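Side-chain contacts in tapirin (Caldicellulosiruptor kristjanssonii, PDB 6N2B), which probably binds cellulose and is thought to help the thermophilic bacterium that makes it adhere to plant biomass: residues L276-A281 against N285-N290; M301-N304 against Y308-A311; V320-K323 against N327-I330. All blocks are in the same frame, centred on the assembly; numbering follows the deposited sequence.

Contact 1 (L276-A281 against N285-N290); sequences LVFNGA and NPNTLN
Phe-278 and Asn-287 run past one another in opposite directions, ring edge against amide. CD2 of Phe-278 lies 3.7 Å from ND2 of Asn-287, near the ring plane, and the two planes are 50° apart, so this is edge packing and not a stack. With chi1 at -56°, Asn-287 CG lies beside its own backbone N and opposite the carbonyl carbon, which carries the amide inward between Phe-278 and Ala-281. Ala-281 fills the other flank: its CB is 3.4 Å from Asn-285 O and 3.7 Å from Asn-287 OD1. Leu-289 extends the buried part more distantly, its CB 4.3 Å from Phe-278 CZ. The buried amide is satisfied at both ends, OD1 by ND2 of Asn-262 and ND2 by the hydroxyl of Tyr-309, whose ring also meets that of Phe-278 edge-to-face. With an alanine in place of Asn-287, Asn-262 and Tyr-309 would probably each lose a hydrogen-bond partner, and a gap would be likely to open between Phe-278 and Ala-281. Against this tight packing stands the water side at Gly-280. No direct hydrogen bond joins the segments; a water instead accepts from Gly-280 N at 3.2 Å and, weakly, from Asn-287 ND2 at 3.3 Å. Pro-286 is partly exposed, as is Asn-285, whose ND2 bonds to Glu-239. An inward-facing asparagine amide bonded to another on the adjacent coil, next to a packed aromatic ring, resembles the internal side-chain ladders of parallel beta-helices, the fold of this domain.

Contact 2 (M301-N304 against Y308-A311); sequences MELN and YYKA
Leu-303 lies over one face of the Tyr-309 ring, and apolar packing makes up most of this contact. The Leu-303 CD2 methyl is 4.1 Å from the Tyr-309 ring centroid and 20° off the ring normal, which meets the geometry of a CH-pi interaction, though the methyl sits toward the rim near CD1. The rest of the leucine follows the same face: its CD1 is 4.0 Å from Tyr-309 CB, and its own CB lies 4.1 Å from Tyr-309 CD2. A chi1 of -55° at Tyr-309 sets CG opposite the carbonyl carbon, and the ring slides past Leu-303 until its hydroxyl reaches the carbonyl O of Asn-304. Hydrogen bonding across the segments is confined to that hydroxyl, which donates a weak bond, 2.7 Å from Tyr-309 OH to Asn-304 O, its stronger partner being Asn-287. Together these two bonds restrain the ring's polar end while the leucine covers a face. Polar contacts on the other side of strand 301-303, away from Tyr-309, lie within one segment: Asn-304 ND2 donates to Glu-302 OE2 at 2.6 Å with an angle of 148° at the hydrogen, on the anti side but well out of the carboxylate plane, while the acceptor lies almost in the amide plane. Lys-323 is a long, weak ionic partner of Glu-302. Asn-304 OD1 takes ND2 of Asn-324, resembling the asparagine ladders of such folds. A leucine from one face laid on an aromatic from another, with asparagines linked at the bend, is the interior packing of a parallel beta-helix.

Contact 3 (V320-K323 against N327-I330); sequences VQVK and NFEI
Val-322 meets Phe-328 across the interior of the beta-helix, where the strands that carry them belong to two different faces. The strand axes come within 8.2 Å at an angle of 132°, too far apart for backbone pairing, and no hydrogen bond joins the segments; side chains alone span the space. In the first shell, CG2 of Val-322 is 3.7 Å from Phe-328 CB and 3.8 Å from Phe-328 CD2, while CG1 of Val-322 lies 4.0 Å from Phe-328 CB. Val-320 reaches the far part of the ring, its CG1 3.9 Å from Phe-328 CE2. Both valines cross the phenylalanine at about a right angle, and Val-322 CG2 and Val-320 CG1 approach the ring obliquely. Phe-328 chi1 is 178°, an extended setting that places CG anti to its own backbone N and carries the ring across both valines. Farther out, Met-301, Leu-303 and Tyr-309 pack on Phe-328 from one adjoining coil and Thr-347 from the other. Backbone bonds of Val-320 to Lys-338 and Thr-340 fix the first strand in its sheet, while Asn-327, directed away from the valines, gives its OD1 to NE of Arg-346. On the outer side of strand 320-322, a polar pair runs along the segment: Lys-323 NZ donates to Gln-321 OE1 at 3.1 Å, with a C=O...N angle of 148° and the donor tilted out of the carbonyl plane.

The three contacts follow one another in series along the chain, each bringing side chains of one strand against those of the next along the chain, across a short turn. Strands 275-278, 300-303 and 319-322 are successive neighbours in one parallel sheet, and strands 287-291, 307-311 and 327-330 are successive neighbours on a second face. Centres of contacts 1 and 2 lie about 7 Å apart, those of contacts 2 and 3 about 5 Å, and contacts 1 and 3, with centres about 11 Å apart, do not touch. Probable backbone bonds such as Leu-289 O to Lys-310 N and Tyr-309 N to Asn-327 O, both 2.7 Å, join the coils. The result is a continuous beta-helix interior, away from the calcium site.

Contact 1 (L276-A281 against N285-N290)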
loop_
_atom_site.group_PDB
_atom_site.type_symbol
_atom_site.label_atom_id
_atom_site.label_comp_id
_atom_site.label_asym_id
_atom_site.label_seq_id
_atom_site.Cartn_x
_atom_site.Cartn_y
_atom_site.Cartn_z
ATOM N N LEU A 276 -4.980 10.228 -2.485
ATOM C CA LEU A 276 -3.902 9.427 -3.059
ATOM C C LEU A 276 -3.248 10.236 -4.169
ATOM O O LEU A 276 -3.942 10.844 -4.989
ATOM C CB LEU A 276 -4.420 8.087 -3.600
ATOM C CG LEU A 276 -3.526 7.234 -4.508
ATOM C CD1 LEU A 276 -2.186 6.938 -3.834
ATOM C CD2 LEU A 276 -4.235 5.934 -4.879
ATOM N N VAL A 277 -1.922 10.275 -4.187
ATOM C CA VAL A 277 -1.212 11.109 -5.145
ATOM C C VAL A 277 -0.026 10.327 -5.681
ATOM O O VAL A 277 0.893 9.996 -4.925
ATOM C CB VAL A 277 -0.735 12.438 -4.526
ATOM C CG1 VAL A 277 -0.075 13.306 -5.572
ATOM C CG2 VAL A 277 -1.895 13.184 -3.910
ATOM N N PHE A 278 -0.043 10.025 -6.974
ATOM C CA PHE A 278 1.168 9.648 -7.691
ATOM C C PHE A 278 1.795 10.927 -8.220
ATOM O O PHE A 278 1.226 11.589 -9.090
ATOM C CB PHE A 278 0.862 8.685 -8.825
ATOM C CG PHE A 278 0.580 7.306 -8.370
ATOM C CD1 PHE A 278 -0.671 6.969 -7.897
ATOM C CD2 PHE A 278 1.568 6.334 -8.408
ATOM C CE1 PHE A 278 -0.938 5.685 -7.473
ATOM C CE2 PHE A 278 1.304 5.049 -7.991
ATOM C CZ PHE A 278 0.043 4.725 -7.525
ATOM N N ASN A 279 2.967 11.275 -7.702
ATOM C CA ASN A 279 3.472 12.625 -7.907
ATOM C C ASN A 279 4.071 12.839 -9.290
ATOM O O ASN A 279 4.035 13.961 -9.804
ATOM C CB ASN A 279 4.501 12.951 -6.842
ATOM C CG ASN A 279 4.328 14.332 -6.311
ATOM O OD1 ASN A 279 3.348 14.614 -5.620
ATOM N ND2 ASN A 279 5.265 15.222 -6.640
ATOM N N GLY A 280 4.634 11.801 -9.894
ATOM C CA GLY A 280 5.208 11.957 -11.212
ATOM C C GLY A 280 6.414 11.089 -11.499
ATOM O O GLY A 280 7.383 11.055 -10.734
ATOM N N ALA A 281 6.373 10.403 -12.634
ATOM C CA ALA A 281 7.440 9.520 -13.048
ATOM C C ALA A 281 8.089 10.011 -14.336
ATOM O O ALA A 281 7.402 10.551 -15.210
ATOM C CB ALA A 281 6.913 8.096 -13.260
ATOM N N ASN A 285 11.303 5.869 -16.475
ATOM C CA ASN A 285 11.031 4.984 -15.340
ATOM C C ASN A 285 9.598 5.219 -14.868
ATOM O O ASN A 285 9.360 5.813 -13.813
ATOM C CB ASN A 285 12.037 5.235 -14.215
ATOM C CG ASN A 285 12.058 4.121 -13.175
ATOM O OD1 ASN A 285 11.754 2.953 -13.469
ATOM N ND2 ASN A 285 12.429 4.482 -11.942
ATOM N N PRO A 286 8.611 4.761 -15.633
ATOM C CA PRO A 286 7.217 5.087 -15.308
ATOM C C PRO A 286 6.641 4.216 -14.193
ATOM O O PRO A 286 7.135 3.129 -13.884
ATOM C CB PRO A 286 6.479 4.844 -16.632
ATOM C CG PRO A 286 7.303 3.805 -17.324
ATOM C CD PRO A 286 8.730 4.030 -16.911
ATOM N N ASN A 287 5.564 4.726 -13.593
ATOM C CA ASN A 287 4.785 3.994 -12.610
ATOM C C ASN A 287 3.826 3.041 -13.306
ATOM O O ASN A 287 3.472 3.226 -14.473
ATOM C CB ASN A 287 3.966 4.937 -11.720
ATOM C CG ASN A 287 4.810 5.984 -11.011
ATOM O OD1 ASN A 287 5.955 5.734 -10.609
ATOM N ND2 ASN A 287 4.237 7.165 -10.844
ATOM N N THR A 288 3.406 2.005 -12.578
ATOM C CA THR A 288 2.235 1.232 -12.967
ATOM C C THR A 288 1.391 0.975 -11.728
ATOM O O THR A 288 1.928 0.766 -10.640
ATOM C CB THR A 288 2.590 -0.111 -13.652
ATOM O OG1 THR A 288 3.405 -0.905 -12.795
ATOM C CG2 THR A 288 3.337 0.117 -14.943
ATOM N N LEU A 289 0.073 0.998 -11.902
ATOM C CA LEU A 289 -0.878 0.570 -10.886
ATOM C C LEU A 289 -1.886 -0.370 -11.529
ATOM O O LEU A 289 -2.492 -0.021 -12.541
ATOM C CB LEU A 289 -1.600 1.773 -10.261
ATOM C CG LEU A 289 -2.867 1.428 -9.471
ATOM C CD1 LEU A 289 -2.530 0.747 -8.154
ATOM C CD2 LEU A 289 -3.694 2.672 -9.236
ATOM N N ASN A 290 -2.042 -1.569 -10.971
ATOM C CA ASN A 290 -3.099 -2.507 -11.358
ATOM C C ASN A 290 -3.866 -2.838 -10.095
ATOM O O ASN A 290 -3.350 -3.542 -9.217
ATOM C CB ASN A 290 -2.562 -3.796 -11.974
ATOM C CG ASN A 290 -1.863 -3.574 -13.280
ATOM O OD1 ASN A 290 -0.725 -3.088 -13.319
ATOM N ND2 ASN A 290 -2.532 -3.942 -14.373
HETATM O O HOH W 1 5.448 9.124 -8.415
#

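Contact 2 (M301-N304 against Y308-A311)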
loop_
_atom_site.group_PDB
_atom_site.type_symbol
_atom_site.label_atom_id
_atom_site.label_comp_id
_atom_site.label_asym_id
_atom_site.label_seq_id
_atom_site.Cartn_x
_atom_site.Cartn_y
_atom_site.Cartn_z
ATOM N N MET A 301 -7.752 11.423 -6.120
ATOM C CA MET A 301 -6.705 10.559 -6.658
ATOM C C MET A 301 -6.036 11.318 -7.789
ATOM O O MET A 301 -6.640 11.507 -8.846
ATOM C CB MET A 301 -7.256 9.238 -7.176
ATOM C CG MET A 301 -6.182 8.377 -7.827
ATOM S SD MET A 301 -6.658 6.641 -7.932
ATOM C CE MET A 301 -7.756 6.693 -9.357
ATOM N N GLU A 302 -4.803 11.748 -7.571
ATOM C CA GLU A 302 -4.049 12.512 -8.551
ATOM C C GLU A 302 -3.064 11.566 -9.223
ATOM O O GLU A 302 -2.082 11.132 -8.608
ATOM C CB GLU A 302 -3.343 13.684 -7.879
ATOM C CG GLU A 302 -2.645 14.632 -8.814
ATOM C CD GLU A 302 -1.927 15.728 -8.059
ATOM O OE1 GLU A 302 -2.317 15.998 -6.896
ATOM O OE2 GLU A 302 -0.968 16.308 -8.624
ATOM N N LEU A 303 -3.338 11.237 -10.482
ATOM C CA LEU A 303 -2.513 10.307 -11.244
ATOM C C LEU A 303 -1.655 11.122 -12.204
ATOM O O LEU A 303 -1.962 11.269 -13.388
ATOM C CB LEU A 303 -3.388 9.294 -11.975
ATOM C CG LEU A 303 -4.252 8.479 -11.022
ATOM C CD1 LEU A 303 -5.170 7.513 -11.770
ATOM C CD2 LEU A 303 -3.365 7.729 -10.047
ATOM N N ASN A 304 -0.574 11.683 -11.669
ATOM C CA ASN A 304 0.409 12.308 -12.534
ATOM C C ASN A 304 1.164 11.236 -13.280
ATOM O O ASN A 304 1.149 10.064 -12.916
ATOM C CB ASN A 304 1.382 13.179 -11.754
ATOM C CG ASN A 304 0.777 14.497 -11.376
ATOM O OD1 ASN A 304 0.611 15.378 -12.226
ATOM N ND2 ASN A 304 0.406 14.638 -10.102
ATOM N N TYR A 308 0.973 3.871 -16.261
ATOM C CA TYR A 308 -0.224 3.196 -16.732
ATOM C C TYR A 308 -0.981 2.730 -15.502
ATOM O O TYR A 308 -0.539 1.810 -14.803
ATOM C CB TYR A 308 0.132 2.038 -17.661
ATOM C CG TYR A 308 0.679 2.529 -18.972
ATOM C CD1 TYR A 308 2.018 2.924 -19.087
ATOM C CD2 TYR A 308 -0.144 2.634 -20.097
ATOM C CE1 TYR A 308 2.529 3.395 -20.292
ATOM C CE2 TYR A 308 0.351 3.104 -21.309
ATOM C CZ TYR A 308 1.687 3.484 -21.403
ATOM O OH TYR A 308 2.177 3.951 -22.609
ATOM N N TYR A 309 -2.109 3.367 -15.235
ATOM C CA TYR A 309 -2.895 3.138 -14.037
ATOM C C TYR A 309 -4.199 2.453 -14.418
ATOM O O TYR A 309 -5.010 3.025 -15.147
ATOM C CB TYR A 309 -3.169 4.467 -13.348
ATOM C CG TYR A 309 -1.931 5.268 -13.046
ATOM C CD1 TYR A 309 -1.227 5.073 -11.858
ATOM C CD2 TYR A 309 -1.468 6.233 -13.930
ATOM C CE1 TYR A 309 -0.093 5.813 -11.569
ATOM C CE2 TYR A 309 -0.326 6.982 -13.648
ATOM C CZ TYR A 309 0.356 6.770 -12.464
ATOM O OH TYR A 309 1.494 7.509 -12.163
ATOM N N LYS A 310 -4.408 1.247 -13.912
ATOM C CA LYS A 310 -5.624 0.488 -14.157
ATOM C C LYS A 310 -6.361 0.241 -12.846
ATOM O O LYS A 310 -5.770 -0.224 -11.868
ATOM C CB LYS A 310 -5.304 -0.846 -14.841
ATOM C CG LYS A 310 -4.521 -0.692 -16.149
ATOM C CD LYS A 310 -4.156 -2.054 -16.732
ATOM C CE LYS A 310 -2.962 -1.983 -17.683
ATOM N NZ LYS A 310 -3.346 -1.891 -19.123
ATOM N N ALA A 311 -7.647 0.550 -12.822
ATOM C CA ALA A 311 -8.537 0.057 -11.782
ATOM C C ALA A 311 -9.729 -0.620 -12.447
ATOM O O ALA A 311 -10.193 -0.185 -13.503
ATOM C CB ALA A 311 -9.017 1.180 -10.856
#

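Contact 3 (V320-K323 against N327-I330)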
loop_
_atom_site.group_PDB
_atom_site.type_symbol
_atom_site.label_atom_id
_atom_site.label_comp_id
_atom_site.label_asym_id
_atom_site.label_seq_id
_atom_site.Cartn_x
_atom_site.Cartn_y
_atom_site.Cartn_z
ATOM N N VAL A 320 -10.847 12.764 -9.367
ATOM C CA VAL A 320 -9.807 11.962 -9.996
ATOM C C VAL A 320 -9.155 12.838 -11.053
ATOM O O VAL A 320 -9.799 13.223 -12.028
ATOM C CB VAL A 320 -10.369 10.677 -10.615
ATOM C CG1 VAL A 320 -9.242 9.862 -11.235
ATOM C CG2 VAL A 320 -11.142 9.849 -9.581
ATOM N N GLN A 321 -7.895 13.182 -10.848
ATOM C CA GLN A 321 -7.121 13.890 -11.851
ATOM C C GLN A 321 -6.214 12.908 -12.566
ATOM O O GLN A 321 -5.556 12.082 -11.936
ATOM C CB GLN A 321 -6.259 14.985 -11.241
ATOM C CG GLN A 321 -6.960 15.978 -10.356
ATOM C CD GLN A 321 -5.954 16.823 -9.565
ATOM O OE1 GLN A 321 -5.251 17.675 -10.132
ATOM N NE2 GLN A 321 -5.865 16.567 -8.253
ATOM N N VAL A 322 -6.170 13.013 -13.882
ATOM C CA VAL A 322 -5.246 12.261 -14.707
ATOM C C VAL A 322 -4.521 13.303 -15.546
ATOM O O VAL A 322 -5.138 13.942 -16.405
ATOM C CB VAL A 322 -5.979 11.236 -15.586
ATOM C CG1 VAL A 322 -5.005 10.430 -16.433
ATOM C CG2 VAL A 322 -6.826 10.324 -14.721
ATOM N N LYS A 323 -3.232 13.516 -15.279
ATOM C CA LYS A 323 -2.546 14.603 -15.966
ATOM C C LYS A 323 -1.068 14.286 -16.144
ATOM O O LYS A 323 -0.557 13.267 -15.664
ATOM C CB LYS A 323 -2.722 15.938 -15.227
ATOM C CG LYS A 323 -2.122 15.977 -13.841
ATOM C CD LYS A 323 -2.769 17.040 -12.967
ATOM C CE LYS A 323 -1.818 17.496 -11.855
ATOM N NZ LYS A 323 -2.390 18.592 -11.008
ATOM N N ASN A 327 -1.845 7.731 -17.813
ATOM C CA ASN A 327 -2.802 6.860 -18.483
ATOM C C ASN A 327 -3.630 6.156 -17.428
ATOM O O ASN A 327 -3.079 5.429 -16.595
ATOM C CB ASN A 327 -2.102 5.807 -19.333
ATOM C CG ASN A 327 -1.810 6.283 -20.713
ATOM O OD1 ASN A 327 -2.481 5.889 -21.664
ATOM N ND2 ASN A 327 -0.797 7.137 -20.844
ATOM N N PHE A 328 -4.945 6.329 -17.485
ATOM C CA PHE A 328 -5.829 5.728 -16.499
ATOM C C PHE A 328 -6.952 4.990 -17.210
ATOM O O PHE A 328 -7.694 5.603 -17.981
ATOM C CB PHE A 328 -6.387 6.794 -15.565
ATOM C CG PHE A 328 -7.331 6.255 -14.553
ATOM C CD1 PHE A 328 -7.101 5.023 -13.969
ATOM C CD2 PHE A 328 -8.461 6.975 -14.187
ATOM C CE1 PHE A 328 -7.981 4.518 -13.040
ATOM C CE2 PHE A 328 -9.341 6.480 -13.251
ATOM C CZ PHE A 328 -9.104 5.258 -12.669
ATOM N N GLU A 329 -7.092 3.688 -16.940
ATOM C CA GLU A 329 -8.139 2.860 -17.534
ATOM C C GLU A 329 -9.088 2.330 -16.467
ATOM O O GLU A 329 -8.641 1.801 -15.445
ATOM C CB GLU A 329 -7.556 1.669 -18.287
ATOM C CG GLU A 329 -6.442 1.985 -19.255
ATOM C CD GLU A 329 -6.179 0.811 -20.182
ATOM O OE1 GLU A 329 -6.575 -0.332 -19.826
ATOM O OE2 GLU A 329 -5.598 1.040 -21.269
ATOM N N ILE A 330 -10.389 2.431 -16.726
ATOM C CA ILE A 330 -11.413 1.873 -15.856
ATOM C C ILE A 330 -11.969 0.617 -16.512
ATOM O O ILE A 330 -12.567 0.684 -17.594
ATOM C CB ILE A 330 -12.525 2.889 -15.580
ATOM C CG1 ILE A 330 -11.928 4.159 -14.975
ATOM C CG2 ILE A 330 -13.577 2.279 -14.658
ATOM C CD1 ILE A 330 -12.906 5.287 -14.894
#